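Local coordinates for protein protease VII (PDB 1I78) that hydrolyses peptide bonds in protein substrates at the outer membrane of Escherichia coli, as an omptin-family protease built on a beta barrel, at residues Lys53-Trp58 with Gly67-Thr72; Asn110-Asn115 with Ala132-Ser137; Phe176-Ile181 with Gly202-Ser207; Gln228-Val233 with Ala252-Thr257; Val256-Gly261 with Gly281-Asn286. The protein carries 3 engineered substitutions. All coordinates share one frame; numbering follows the deposited sequence.

How the contacts relate
All five contacts pair antiparallel strands of one closed sheet, the barrel of the omptin fold, and they follow one another along the chain. Centres of successive contacts lie 9 or 10 Å apart, whereas contacts 1 and 5 are about 25 Å apart. Contacts 1 and 2 are joined by the pairing of strands 64-85 and 97-119, contacts 2 and 3 by 126-149 with 169-189, and contacts 3 and 4 by 192-213 with 219-242. Contacts 4 and 5 share V256 and T257 on strand 245-267. F176 of contact 3 packs on N284 of contact 5 although their strands are not neighbours in the sheet, so the barrel is also joined across its interior.

Contact 1. Residues Lys53-Trp58 with Gly67-Thr72; sequences KGAINW and GAAGWT
K53 runs slantwise past W71: its CG is 3.7 Å from W71 CB, and its CE comes within 4.1 Å of W71 CD1. The lysine CG points away from its own backbone N (chi1 -170°), which lays it against W71 CB, and the chain then rises past the indole. G54 and G70 exchange two backbone hydrogen bonds, G54 N to G70 O at 2.9 Å and G70 N to G54 O at 3.0 Å, the second more bent (143° at the hydrogen). A55 then meets A69 methyl to methyl, CB to CB 4.1 Å. At I56 the ladder repeats, with I56 N to A68 O at 3.0 Å and A68 N to I56 O at 3.1 Å, while I56 CG2 lies over one face of the W58 indole. N57 stands on the K53 and A55 side and sends ND2 to N13 of the adjoining strand 12-31. W58 ends the walk, presenting its ring edge to A68, with CZ3 4.2 Å from CB. This is a beta hairpin of the barrel wall. Glycines and alanines make up most of the facing strand, so backbone bonding carries much of the contact; I56, W58 and A68 give one side an apolar surface, consistent with a membrane-facing exterior.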
# COMPACT_ATOMS: atom_id res chain seq x y z
N LYS A 53 -2.66 11.68 9.53
CA LYS A 53 -3.89 11.05 9.05
C LYS A 53 -5.11 11.86 9.49
O LYS A 53 -5.10 12.43 10.56
CB LYS A 53 -3.95 9.63 9.61
CG LYS A 53 -5.03 8.70 9.05
CD LYS A 53 -4.62 7.24 9.29
CE LYS A 53 -5.68 6.23 8.84
NZ LYS A 53 -6.93 6.33 9.65
N GLY A 54 -6.15 11.90 8.65
CA GLY A 54 -7.34 12.65 8.98
C GLY A 54 -8.65 12.21 8.32
O GLY A 54 -8.65 11.60 7.24
N ALA A 55 -9.77 12.51 8.96
CA ALA A 55 -11.07 12.14 8.42
C ALA A 55 -12.17 13.12 8.79
O ALA A 55 -12.14 13.75 9.85
CB ALA A 55 -11.45 10.75 8.89
N ILE A 56 -13.15 13.22 7.90
CA ILE A 56 -14.29 14.08 8.13
C ILE A 56 -15.50 13.19 7.92
O ILE A 56 -15.63 12.53 6.88
CB ILE A 56 -14.32 15.26 7.13
CG1 ILE A 56 -13.00 16.03 7.23
CG2 ILE A 56 -15.49 16.20 7.45
CD1 ILE A 56 -12.76 17.01 6.10
N ASN A 57 -16.36 13.13 8.92
CA ASN A 57 -17.55 12.31 8.84
C ASN A 57 -18.82 13.11 8.97
O ASN A 57 -18.97 13.94 9.88
CB ASN A 57 -17.51 11.23 9.93
CG ASN A 57 -16.51 10.13 9.62
OD1 ASN A 57 -16.73 9.30 8.73
ND2 ASN A 57 -15.40 10.11 10.37
N TRP A 58 -19.75 12.86 8.05
CA TRP A 58 -21.04 13.53 8.05
C TRP A 58 -22.08 12.47 8.37
O TRP A 58 -22.30 11.56 7.58
CB TRP A 58 -21.35 14.13 6.66
CG TRP A 58 -20.47 15.28 6.23
CD1 TRP A 58 -20.68 16.61 6.47
CD2 TRP A 58 -19.28 15.20 5.41
NE1 TRP A 58 -19.70 17.37 5.85
CE2 TRP A 58 -18.84 16.53 5.20
CE3 TRP A 58 -18.56 14.14 4.85
CZ2 TRP A 58 -17.70 16.83 4.43
CZ3 TRP A 58 -17.42 14.44 4.08
CH2 TRP A 58 -17.00 15.78 3.88
N GLY A 67 -18.20 9.77 4.37
CA GLY A 67 -16.90 10.05 4.94
C GLY A 67 -15.81 10.21 3.91
O GLY A 67 -15.84 9.58 2.86
N ALA A 68 -14.86 11.07 4.23
CA ALA A 68 -13.71 11.34 3.39
C ALA A 68 -12.52 11.20 4.33
O ALA A 68 -12.52 11.74 5.42
CB ALA A 68 -13.76 12.75 2.82
N ALA A 69 -11.51 10.46 3.90
CA ALA A 69 -10.32 10.25 4.72
C ALA A 69 -9.05 10.35 3.89
O ALA A 69 -9.10 10.35 2.65
CB ALA A 69 -10.39 8.90 5.41
N GLY A 70 -7.93 10.46 4.58
CA GLY A 70 -6.66 10.54 3.89
C GLY A 70 -5.48 10.57 4.85
O GLY A 70 -5.62 10.84 6.04
N TRP A 71 -4.32 10.24 4.32
CA TRP A 71 -3.12 10.29 5.09
C TRP A 71 -1.99 10.46 4.12
O TRP A 71 -2.15 10.21 2.92
CB TRP A 71 -2.94 9.04 5.97
CG TRP A 71 -2.83 7.72 5.25
CD1 TRP A 71 -3.76 6.73 5.24
CD2 TRP A 71 -1.71 7.24 4.49
NE1 TRP A 71 -3.29 5.66 4.53
CE2 TRP A 71 -2.03 5.94 4.06
CE3 TRP A 71 -0.46 7.78 4.15
CZ2 TRP A 71 -1.16 5.16 3.28
CZ3 TRP A 71 0.42 7.01 3.38
CH2 TRP A 71 0.06 5.71 2.95
N THR A 72 -0.85 10.91 4.64
CA THR A 72 0.34 11.13 3.83
C THR A 72 1.57 11.13 4.74
O THR A 72 1.48 11.41 5.94
CB THR A 72 0.26 12.48 3.05
OG1 THR A 72 1.55 12.78 2.49
CG2 THR A 72 -0.18 13.62 3.98

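Contact 2. Residues Asn110-Asn115 with Ala132-Ser137; sequences NEFDLN and AGYQES
D113 and Q135 face each other on neighbouring antiparallel strands of the omptin beta barrel. Q135 CG lies opposite its own carbonyl carbon and the chain then runs extended, carrying the amide to D113, where NE2 gives OD1 a weak hydrogen bond of 3.0 Å, bent to 126°. The aspartate has stronger partners beyond this pair: OD1 forms a salt bridge with K199, and OD2 is hydrogen-bonded to the Y180 hydroxyl. Q135 NE2 lies between two carboxylates; E111 OE1 is 2.9 Å away, but the angle is too poor for a hydrogen bond. The main-chain polar groups are satisfied in pairs: F112 N and E136 N each reach the other's carbonyl O at 3.2 Å, and L114 and Y134 exchange a second pair, slightly shorter. On the reverse side of the sheet the CE2 and CZ side of the F112 ring lies against E136 CB, ring and carboxylate planes 50° apart. E136 OE1 is in a salt bridge with R138, while Y134 OH donates to E136 OE2 at 2.7 Å, arriving on the anti side of the carboxylate, 24° out of its plane.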
# COMPACT_ATOMS: atom_id res chain seq x y z
N ASN A 110 0.86 8.22 0.09
CA ASN A 110 -0.36 8.85 0.55
C ASN A 110 -1.58 8.03 0.19
O ASN A 110 -1.48 7.01 -0.49
CB ASN A 110 -0.50 10.26 -0.02
CG ASN A 110 -0.41 10.28 -1.52
OD1 ASN A 110 0.63 10.60 -2.10
ND2 ASN A 110 -1.51 9.93 -2.17
N GLU A 111 -2.73 8.49 0.66
CA GLU A 111 -3.97 7.78 0.41
C GLU A 111 -5.20 8.62 0.77
O GLU A 111 -5.21 9.38 1.75
CB GLU A 111 -3.95 6.48 1.22
CG GLU A 111 -5.15 5.56 1.05
CD GLU A 111 -6.17 5.67 2.18
OE1 GLU A 111 -6.74 4.62 2.55
OE2 GLU A 111 -6.41 6.80 2.69
N PHE A 112 -6.23 8.51 -0.04
CA PHE A 112 -7.46 9.21 0.25
C PHE A 112 -8.51 8.13 0.12
O PHE A 112 -8.28 7.11 -0.53
CB PHE A 112 -7.69 10.38 -0.71
CG PHE A 112 -8.13 9.99 -2.09
CD1 PHE A 112 -9.47 9.64 -2.33
CD2 PHE A 112 -7.24 10.02 -3.16
CE1 PHE A 112 -9.89 9.33 -3.61
CE2 PHE A 112 -7.65 9.72 -4.44
CZ PHE A 112 -8.98 9.38 -4.67
N ASP A 113 -9.65 8.35 0.76
CA ASP A 113 -10.71 7.37 0.77
C ASP A 113 -12.07 8.06 0.95
O ASP A 113 -12.25 8.87 1.86
CB ASP A 113 -10.42 6.39 1.92
CG ASP A 113 -11.51 5.37 2.13
OD1 ASP A 113 -11.43 4.66 3.15
OD2 ASP A 113 -12.43 5.25 1.30
N LEU A 114 -13.01 7.74 0.06
CA LEU A 114 -14.36 8.29 0.11
C LEU A 114 -15.28 7.10 0.28
O LEU A 114 -15.18 6.13 -0.47
CB LEU A 114 -14.70 9.02 -1.20
CG LEU A 114 -13.80 10.21 -1.55
CD1 LEU A 114 -14.14 10.70 -2.96
CD2 LEU A 114 -13.99 11.34 -0.53
N ASN A 115 -16.18 7.16 1.26
CA ASN A 115 -17.07 6.04 1.49
C ASN A 115 -18.48 6.40 2.02
O ASN A 115 -18.77 7.54 2.35
CB ASN A 115 -16.39 5.10 2.48
CG ASN A 115 -16.16 5.77 3.82
OD1 ASN A 115 -17.03 5.77 4.69
ND2 ASN A 115 -14.98 6.38 3.99
N ALA A 132 -19.14 0.93 1.74
CA ALA A 132 -18.93 0.83 0.31
C ALA A 132 -18.12 2.07 0.01
O ALA A 132 -18.51 3.19 0.39
CB ALA A 132 -20.26 0.87 -0.44
N GLY A 133 -16.97 1.90 -0.65
CA GLY A 133 -16.14 3.05 -0.93
C GLY A 133 -15.08 2.85 -1.98
O GLY A 133 -14.99 1.80 -2.63
N TYR A 134 -14.25 3.87 -2.13
CA TYR A 134 -13.18 3.88 -3.10
C TYR A 134 -11.92 4.48 -2.46
O TYR A 134 -11.99 5.50 -1.77
CB TYR A 134 -13.61 4.74 -4.29
CG TYR A 134 -12.55 4.90 -5.35
CD1 TYR A 134 -12.25 3.85 -6.22
CD2 TYR A 134 -11.82 6.08 -5.47
CE1 TYR A 134 -11.26 3.97 -7.18
CE2 TYR A 134 -10.82 6.21 -6.43
CZ TYR A 134 -10.55 5.14 -7.29
OH TYR A 134 -9.56 5.23 -8.24
N GLN A 135 -10.78 3.85 -2.69
CA GLN A 135 -9.51 4.35 -2.13
C GLN A 135 -8.43 4.37 -3.18
O GLN A 135 -8.44 3.57 -4.09
CB GLN A 135 -9.01 3.45 -1.00
CG GLN A 135 -9.83 3.41 0.24
CD GLN A 135 -9.26 2.45 1.27
OE1 GLN A 135 -8.97 1.29 0.96
NE2 GLN A 135 -9.10 2.93 2.50
N GLU A 136 -7.48 5.29 -3.01
CA GLU A 136 -6.35 5.40 -3.92
C GLU A 136 -5.09 5.66 -3.09
O GLU A 136 -5.06 6.58 -2.28
CB GLU A 136 -6.53 6.54 -4.92
CG GLU A 136 -7.19 6.15 -6.22
CD GLU A 136 -7.02 7.22 -7.29
OE1 GLU A 136 -5.92 7.82 -7.36
OE2 GLU A 136 -7.98 7.45 -8.06
N SER A 137 -4.05 4.86 -3.29
CA SER A 137 -2.81 5.08 -2.56
C SER A 137 -1.66 5.13 -3.55
O SER A 137 -1.71 4.51 -4.61
CB SER A 137 -2.58 3.98 -1.52
OG SER A 137 -2.57 2.70 -2.12

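Contact 3. Residues Phe176-Ile181 with Gly202-Ser207; sequences FKMPYI and GWVESS
W203 turns its indole edge to the main chain of P179, with CE3 3.3 Å from P179 O and that oxygen lying in the ring plane. The far rim of the same ring reaches I181, CH2 to CD1 4.3 Å. M178 and V204 lie side by side and point the same way; M178 CG stands opposite its carbonyl carbon (chi1 -50°), which brings it within 3.8 Å of V204 CG2. Further along, S206 CB rests 3.5 Å from F176 CD1. Between these groups K177 and E205 form a hydrogen-bonded pair of the antiparallel hairpin 169-189/192-213 in the barrel: K177 N to E205 O is 3.0 Å, E205 N to K177 O 3.1 Å. Their side chains extend together, yet K177 NZ stays 4.2 Å from E205 OE1, beyond salt-bridge range. Bridging between the segments ends after K177 and E205; P179 has no N-H to offer W203, and the chain turns a corner at G202. One shell out, the S201 hydroxyl holds this corner by bonding both P179 O and W203 N, and M178 packs on Y230 of strand 219-242.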
# COMPACT_ATOMS: atom_id res chain seq x y z
N PHE A 176 -2.56 2.37 -6.49
CA PHE A 176 -3.59 1.39 -6.16
C PHE A 176 -4.97 2.05 -6.14
O PHE A 176 -5.22 2.94 -5.35
CB PHE A 176 -3.31 0.77 -4.78
CG PHE A 176 -2.00 0.03 -4.70
CD1 PHE A 176 -1.93 -1.33 -5.04
CD2 PHE A 176 -0.84 0.68 -4.30
CE1 PHE A 176 -0.72 -2.00 -4.99
CE2 PHE A 176 0.37 0.00 -4.25
CZ PHE A 176 0.43 -1.34 -4.60
N LYS A 177 -5.86 1.61 -7.03
CA LYS A 177 -7.23 2.12 -7.09
C LYS A 177 -8.04 1.01 -6.47
O LYS A 177 -8.01 -0.12 -6.94
CB LYS A 177 -7.65 2.31 -8.54
CG LYS A 177 -6.83 3.35 -9.30
CD LYS A 177 -7.45 3.60 -10.67
CE LYS A 177 -6.54 4.45 -11.51
NZ LYS A 177 -7.16 4.77 -12.83
N MET A 178 -8.78 1.32 -5.40
CA MET A 178 -9.53 0.26 -4.73
C MET A 178 -11.01 0.45 -4.41
O MET A 178 -11.36 1.10 -3.43
CB MET A 178 -8.82 -0.13 -3.43
CG MET A 178 -7.33 -0.43 -3.57
SD MET A 178 -6.55 -0.83 -1.97
CE MET A 178 -5.55 0.64 -1.71
N PRO A 179 -11.89 -0.09 -5.25
CA PRO A 179 -13.31 0.06 -4.92
C PRO A 179 -13.46 -1.02 -3.84
O PRO A 179 -12.90 -2.11 -3.98
CB PRO A 179 -14.00 -0.32 -6.22
CG PRO A 179 -13.01 0.11 -7.26
CD PRO A 179 -11.72 -0.39 -6.68
N TYR A 180 -14.20 -0.78 -2.77
CA TYR A 180 -14.27 -1.82 -1.74
C TYR A 180 -15.55 -1.83 -0.91
O TYR A 180 -16.28 -0.86 -0.87
CB TYR A 180 -13.07 -1.66 -0.80
CG TYR A 180 -13.19 -0.44 0.09
CD1 TYR A 180 -13.91 -0.49 1.29
CD2 TYR A 180 -12.65 0.80 -0.30
CE1 TYR A 180 -14.10 0.64 2.07
CE2 TYR A 180 -12.83 1.95 0.48
CZ TYR A 180 -13.56 1.86 1.66
OH TYR A 180 -13.75 2.99 2.45
N ILE A 181 -15.78 -2.94 -0.24
CA ILE A 181 -16.92 -3.08 0.65
C ILE A 181 -16.34 -3.35 2.04
O ILE A 181 -15.20 -3.84 2.17
CB ILE A 181 -17.85 -4.25 0.25
CG1 ILE A 181 -17.04 -5.55 0.22
CG2 ILE A 181 -18.52 -3.93 -1.08
CD1 ILE A 181 -17.81 -6.78 -0.23
N GLY A 202 -12.13 -7.02 -4.61
CA GLY A 202 -11.71 -7.99 -5.60
C GLY A 202 -11.57 -7.25 -6.91
O GLY A 202 -11.37 -7.84 -7.96
N TRP A 203 -11.64 -5.93 -6.81
CA TRP A 203 -11.62 -5.07 -7.99
C TRP A 203 -10.45 -4.11 -8.04
O TRP A 203 -10.48 -3.13 -8.78
CB TRP A 203 -12.95 -4.33 -8.01
CG TRP A 203 -14.05 -5.27 -7.63
CD1 TRP A 203 -14.52 -6.32 -8.39
CD2 TRP A 203 -14.67 -5.40 -6.34
NE1 TRP A 203 -15.37 -7.10 -7.64
CE2 TRP A 203 -15.48 -6.55 -6.38
CE3 TRP A 203 -14.60 -4.66 -5.15
CZ2 TRP A 203 -16.23 -6.98 -5.28
CZ3 TRP A 203 -15.34 -5.09 -4.05
CH2 TRP A 203 -16.14 -6.24 -4.13
N VAL A 204 -9.41 -4.42 -7.28
CA VAL A 204 -8.25 -3.56 -7.24
C VAL A 204 -7.50 -3.54 -8.56
O VAL A 204 -7.38 -4.57 -9.23
CB VAL A 204 -7.25 -4.00 -6.14
CG1 VAL A 204 -6.02 -3.12 -6.18
CG2 VAL A 204 -7.90 -3.94 -4.77
N GLU A 205 -7.02 -2.35 -8.91
CA GLU A 205 -6.21 -2.15 -10.09
C GLU A 205 -4.94 -1.40 -9.68
O GLU A 205 -4.98 -0.23 -9.28
CB GLU A 205 -6.94 -1.32 -11.15
CG GLU A 205 -6.01 -0.94 -12.31
CD GLU A 205 -6.72 -0.20 -13.43
OE1 GLU A 205 -6.19 0.84 -13.89
OE2 GLU A 205 -7.81 -0.65 -13.86
N SER A 206 -3.81 -2.08 -9.78
CA SER A 206 -2.54 -1.48 -9.43
C SER A 206 -1.66 -1.31 -10.67
O SER A 206 -1.75 -2.06 -11.64
CB SER A 206 -1.81 -2.33 -8.38
OG SER A 206 -1.63 -3.66 -8.82
N SER A 207 -0.83 -0.29 -10.62
CA SER A 207 0.05 -0.01 -11.73
C SER A 207 1.35 0.53 -11.17
O SER A 207 1.35 1.14 -10.10
CB SER A 207 -0.61 0.98 -12.69
OG SER A 207 -1.35 1.96 -11.98

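Contact 4. Residues Gln228-Val233 with Ala252-Thr257; sequences QNYYSV and AWNRVT
Y230 and N254 cross obliquely, ring and amide planes 39° apart, with the tyrosine CE1 3.7 Å from the asparagine CB. V256 meets the same tyrosine at about a right angle, its CG2 3.9 Å from Y230 CD1. Its other branch, CG1, lies 3.6 Å from Q228 CD, and these two side chains are again nearly perpendicular, so the two branches of the valine divide between glutamine and tyrosine. V256 CG1 is the branch opposite the backbone N (chi1 167°), which sends it toward Q228. Y230, N254 and V256 sit on one face of an antiparallel hairpin, 219-242 with 245-267, within the omptin barrel; Y231, V233, W253 and R255 occupy the other. There V233 CG2 comes to the W253 ring edge, 3.9 Å from CE3, and Y231 turns its own edge to T257, CE1 to OG1 3.7 Å. Reciprocal backbone bonds link Y231 with R255 and V233 with W253. R255 leads off toward the next strand. At the end of the pairing Q228 NE2 is directed at T257 O, although the modelled separation is doubtfully short. A water accepts from N229 N at 2.9 Å and donates to T257 O at 3.2 Å, and Q228 OE1 is hydrogen-bonded to S206.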
# COMPACT_ATOMS: atom_id res chain seq x y z
N GLN A 228 -7.57 -7.44 -8.70
CA GLN A 228 -6.69 -7.87 -7.64
C GLN A 228 -7.40 -7.80 -6.28
O GLN A 228 -8.24 -6.93 -6.05
CB GLN A 228 -5.45 -6.97 -7.69
CG GLN A 228 -4.31 -7.37 -6.80
CD GLN A 228 -2.97 -6.93 -7.36
OE1 GLN A 228 -2.83 -5.83 -7.89
NE2 GLN A 228 -1.97 -7.80 -7.23
N ASN A 229 -7.07 -8.72 -5.38
CA ASN A 229 -7.70 -8.76 -4.06
C ASN A 229 -7.01 -7.84 -3.05
O ASN A 229 -5.80 -7.62 -3.10
CB ASN A 229 -7.72 -10.19 -3.53
CG ASN A 229 -8.69 -11.09 -4.30
OD1 ASN A 229 -8.37 -12.23 -4.60
ND2 ASN A 229 -9.88 -10.57 -4.60
N TYR A 230 -7.82 -7.31 -2.15
CA TYR A 230 -7.36 -6.42 -1.10
C TYR A 230 -8.10 -6.77 0.18
O TYR A 230 -9.29 -7.09 0.16
CB TYR A 230 -7.65 -4.97 -1.48
CG TYR A 230 -7.54 -4.02 -0.33
CD1 TYR A 230 -6.30 -3.68 0.20
CD2 TYR A 230 -8.69 -3.46 0.24
CE1 TYR A 230 -6.20 -2.79 1.27
CE2 TYR A 230 -8.60 -2.57 1.30
CZ TYR A 230 -7.35 -2.24 1.81
OH TYR A 230 -7.25 -1.32 2.85
N TYR A 231 -7.38 -6.73 1.29
CA TYR A 231 -8.00 -7.02 2.57
C TYR A 231 -7.47 -6.00 3.54
O TYR A 231 -6.36 -5.50 3.40
CB TYR A 231 -7.65 -8.44 3.08
CG TYR A 231 -7.85 -9.53 2.05
CD1 TYR A 231 -6.86 -9.79 1.09
CD2 TYR A 231 -9.02 -10.28 2.01
CE1 TYR A 231 -7.04 -10.78 0.11
CE2 TYR A 231 -9.22 -11.28 1.02
CZ TYR A 231 -8.22 -11.51 0.08
OH TYR A 231 -8.39 -12.49 -0.89
N SER A 232 -8.27 -5.69 4.55
CA SER A 232 -7.86 -4.74 5.56
C SER A 232 -8.49 -5.06 6.91
O SER A 232 -9.65 -5.47 6.97
CB SER A 232 -8.25 -3.34 5.13
OG SER A 232 -7.75 -2.42 6.07
N VAL A 233 -7.72 -4.89 7.98
CA VAL A 233 -8.21 -5.11 9.33
C VAL A 233 -7.69 -3.99 10.22
O VAL A 233 -6.49 -3.75 10.30
CB VAL A 233 -7.71 -6.46 9.92
CG1 VAL A 233 -8.17 -6.59 11.37
CG2 VAL A 233 -8.26 -7.62 9.09
N ALA A 252 -3.74 -0.67 12.14
CA ALA A 252 -4.29 -1.16 10.88
C ALA A 252 -3.32 -1.96 10.02
O ALA A 252 -2.15 -1.62 9.87
CB ALA A 252 -4.84 0.00 10.08
N TRP A 253 -3.84 -3.04 9.45
CA TRP A 253 -3.08 -3.91 8.58
C TRP A 253 -3.82 -3.95 7.26
O TRP A 253 -5.04 -3.85 7.22
CB TRP A 253 -3.03 -5.32 9.15
CG TRP A 253 -2.55 -6.36 8.16
CD1 TRP A 253 -1.25 -6.60 7.79
CD2 TRP A 253 -3.35 -7.30 7.43
NE1 TRP A 253 -1.20 -7.63 6.89
CE2 TRP A 253 -2.47 -8.08 6.65
CE3 TRP A 253 -4.73 -7.55 7.36
CZ2 TRP A 253 -2.93 -9.12 5.81
CZ3 TRP A 253 -5.19 -8.59 6.52
CH2 TRP A 253 -4.28 -9.36 5.76
N ASN A 254 -3.09 -4.09 6.16
CA ASN A 254 -3.77 -4.19 4.89
C ASN A 254 -2.86 -4.86 3.91
O ASN A 254 -1.65 -4.70 3.95
CB ASN A 254 -4.23 -2.81 4.39
CG ASN A 254 -3.09 -1.90 4.11
OD1 ASN A 254 -2.27 -2.18 3.23
ND2 ASN A 254 -3.01 -0.80 4.86
N ARG A 255 -3.46 -5.66 3.03
CA ARG A 255 -2.68 -6.39 2.05
C ARG A 255 -3.30 -6.40 0.67
O ARG A 255 -4.53 -6.44 0.51
CB ARG A 255 -2.49 -7.83 2.51
CG ARG A 255 -1.78 -8.70 1.49
CD ARG A 255 -1.44 -10.06 2.05
NE ARG A 255 -0.71 -10.89 1.09
CZ ARG A 255 0.41 -10.52 0.47
NH1 ARG A 255 0.95 -9.33 0.71
NH2 ARG A 255 0.99 -11.35 -0.39
N VAL A 256 -2.43 -6.36 -0.33
CA VAL A 256 -2.86 -6.47 -1.72
C VAL A 256 -2.18 -7.73 -2.22
O VAL A 256 -0.97 -7.77 -2.37
CB VAL A 256 -2.41 -5.27 -2.57
CG1 VAL A 256 -2.62 -5.60 -4.04
CG2 VAL A 256 -3.21 -4.06 -2.19
N THR A 257 -2.97 -8.76 -2.45
CA THR A 257 -2.46 -10.04 -2.91
C THR A 257 -1.86 -9.97 -4.31
O THR A 257 -2.37 -9.27 -5.19
CB THR A 257 -3.56 -11.10 -2.87
OG1 THR A 257 -3.82 -11.44 -1.50
CG2 THR A 257 -3.14 -12.36 -3.59
O HOH W 1 -5.10 -10.74 -5.97

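Contact 5. Residues Val256-Gly261 with Gly281-Asn286; sequences VTNKKG and GIENYN
V256 and N284 form a hydrogen-bonded antiparallel pair between segments whose axes approach to 5.0 Å and run at 169°. V256 N gives to N284 O at 3.0 Å, and N284 N to V256 O at 3.2 Å. Beyond this pair the register slips by one: K260 stands opposite G281, so that the three residues T257, N258 and K259 face only I282 and E283. In the irregular part N258 CA makes a CA-H...O contact of 3.5 Å with I282 O, and G281 CA a similar one of 3.3 Å with K259 O. Among the side chains, N258 CB and E283 CB meet at 3.5 Å. E283 CG sits between its backbone N and carbonyl carbon (chi1 70°), and with a bend at chi2 this brings the carboxylate back beside N258 CB. That carboxylate is gripped from two neighbouring strands: OE2 pairs with R28 and OE1 with R255, which would probably favour the ionised form. N284 turns its amide OD1 toward V256 CB and CG2, on the face that also carries I282. I282 O accepts from Q228 NE2, tying the disturbed stretch to strand 219-242, while K260 makes a cation-pi contact with Y30. The extra residue on strand 245-267 is consistent with a beta bulge interrupting the 245-267/272-296 hairpin of the omptin barrel.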
# COMPACT_ATOMS: atom_id res chain seq x y z
N VAL A 256 -2.43 -6.36 -0.33
CA VAL A 256 -2.86 -6.47 -1.72
C VAL A 256 -2.18 -7.73 -2.22
O VAL A 256 -0.97 -7.77 -2.37
CB VAL A 256 -2.41 -5.27 -2.57
CG1 VAL A 256 -2.62 -5.60 -4.04
CG2 VAL A 256 -3.21 -4.06 -2.19
N THR A 257 -2.97 -8.76 -2.45
CA THR A 257 -2.46 -10.04 -2.91
C THR A 257 -1.86 -9.97 -4.31
O THR A 257 -2.37 -9.27 -5.19
CB THR A 257 -3.56 -11.10 -2.87
OG1 THR A 257 -3.82 -11.44 -1.50
CG2 THR A 257 -3.14 -12.36 -3.59
N ASN A 258 -0.79 -10.72 -4.52
CA ASN A 258 -0.13 -10.74 -5.81
C ASN A 258 -0.97 -11.38 -6.90
O ASN A 258 -1.70 -12.35 -6.67
CB ASN A 258 1.22 -11.46 -5.72
CG ASN A 258 1.97 -11.45 -7.03
OD1 ASN A 258 2.27 -10.39 -7.58
ND2 ASN A 258 2.26 -12.63 -7.54
N LYS A 259 -0.85 -10.83 -8.10
CA LYS A 259 -1.57 -11.30 -9.26
C LYS A 259 -0.74 -10.84 -10.47
O LYS A 259 0.04 -9.89 -10.35
CB LYS A 259 -2.97 -10.68 -9.28
CG LYS A 259 -3.90 -11.16 -10.38
CD LYS A 259 -5.35 -10.74 -10.09
CE LYS A 259 -6.33 -11.29 -11.10
NZ LYS A 259 -6.14 -10.71 -12.46
N LYS A 260 -0.90 -11.51 -11.61
CA LYS A 260 -0.16 -11.14 -12.80
C LYS A 260 -0.93 -10.15 -13.64
O LYS A 260 -2.16 -10.15 -13.65
CB LYS A 260 0.15 -12.37 -13.66
CG LYS A 260 1.15 -13.34 -13.05
CD LYS A 260 1.36 -14.55 -13.94
CE LYS A 260 2.34 -15.53 -13.32
NZ LYS A 260 2.55 -16.70 -14.22
N GLY A 261 -0.19 -9.31 -14.35
CA GLY A 261 -0.77 -8.31 -15.22
C GLY A 261 0.20 -8.10 -16.37
O GLY A 261 1.25 -8.74 -16.43
N GLY A 281 3.90 -8.71 -12.09
CA GLY A 281 3.17 -9.05 -10.88
C GLY A 281 3.42 -7.93 -9.88
O GLY A 281 4.49 -7.33 -9.89
N ILE A 282 2.43 -7.65 -9.04
CA ILE A 282 2.52 -6.60 -8.02
C ILE A 282 1.80 -7.00 -6.73
O ILE A 282 0.69 -7.51 -6.76
CB ILE A 282 1.83 -5.29 -8.46
CG1 ILE A 282 2.51 -4.72 -9.70
CG2 ILE A 282 1.86 -4.29 -7.32
CD1 ILE A 282 1.90 -3.41 -10.18
N GLU A 283 2.44 -6.74 -5.59
CA GLU A 283 1.80 -7.03 -4.31
C GLU A 283 2.41 -6.19 -3.19
O GLU A 283 3.49 -5.64 -3.34
CB GLU A 283 1.90 -8.52 -3.96
CG GLU A 283 3.28 -9.01 -3.60
CD GLU A 283 3.24 -10.12 -2.56
OE1 GLU A 283 2.92 -9.81 -1.41
OE2 GLU A 283 3.51 -11.30 -2.89
N ASN A 284 1.69 -6.05 -2.09
CA ASN A 284 2.24 -5.28 -0.98
C ASN A 284 1.43 -5.53 0.27
O ASN A 284 0.51 -6.35 0.28
CB ASN A 284 2.23 -3.79 -1.29
CG ASN A 284 0.88 -3.15 -1.07
OD1 ASN A 284 -0.13 -3.83 -0.90
ND2 ASN A 284 0.85 -1.83 -1.10
N TYR A 285 1.81 -4.85 1.33
CA TYR A 285 1.10 -4.90 2.60
C TYR A 285 1.65 -3.77 3.45
O TYR A 285 2.77 -3.31 3.24
CB TYR A 285 1.25 -6.27 3.29
CG TYR A 285 2.63 -6.62 3.80
CD1 TYR A 285 3.20 -5.95 4.89
CD2 TYR A 285 3.36 -7.65 3.21
CE1 TYR A 285 4.45 -6.30 5.37
CE2 TYR A 285 4.62 -8.00 3.68
CZ TYR A 285 5.16 -7.33 4.76
OH TYR A 285 6.41 -7.68 5.22
N ASN A 286 0.84 -3.30 4.37
CA ASN A 286 1.25 -2.23 5.24
C ASN A 286 0.66 -2.39 6.62
O ASN A 286 -0.37 -3.05 6.82
CB ASN A 286 0.81 -0.88 4.67
CG ASN A 286 1.34 -0.65 3.28
OD1 ASN A 286 2.55 -0.51 3.07
ND2 ASN A 286 0.43 -0.61 2.30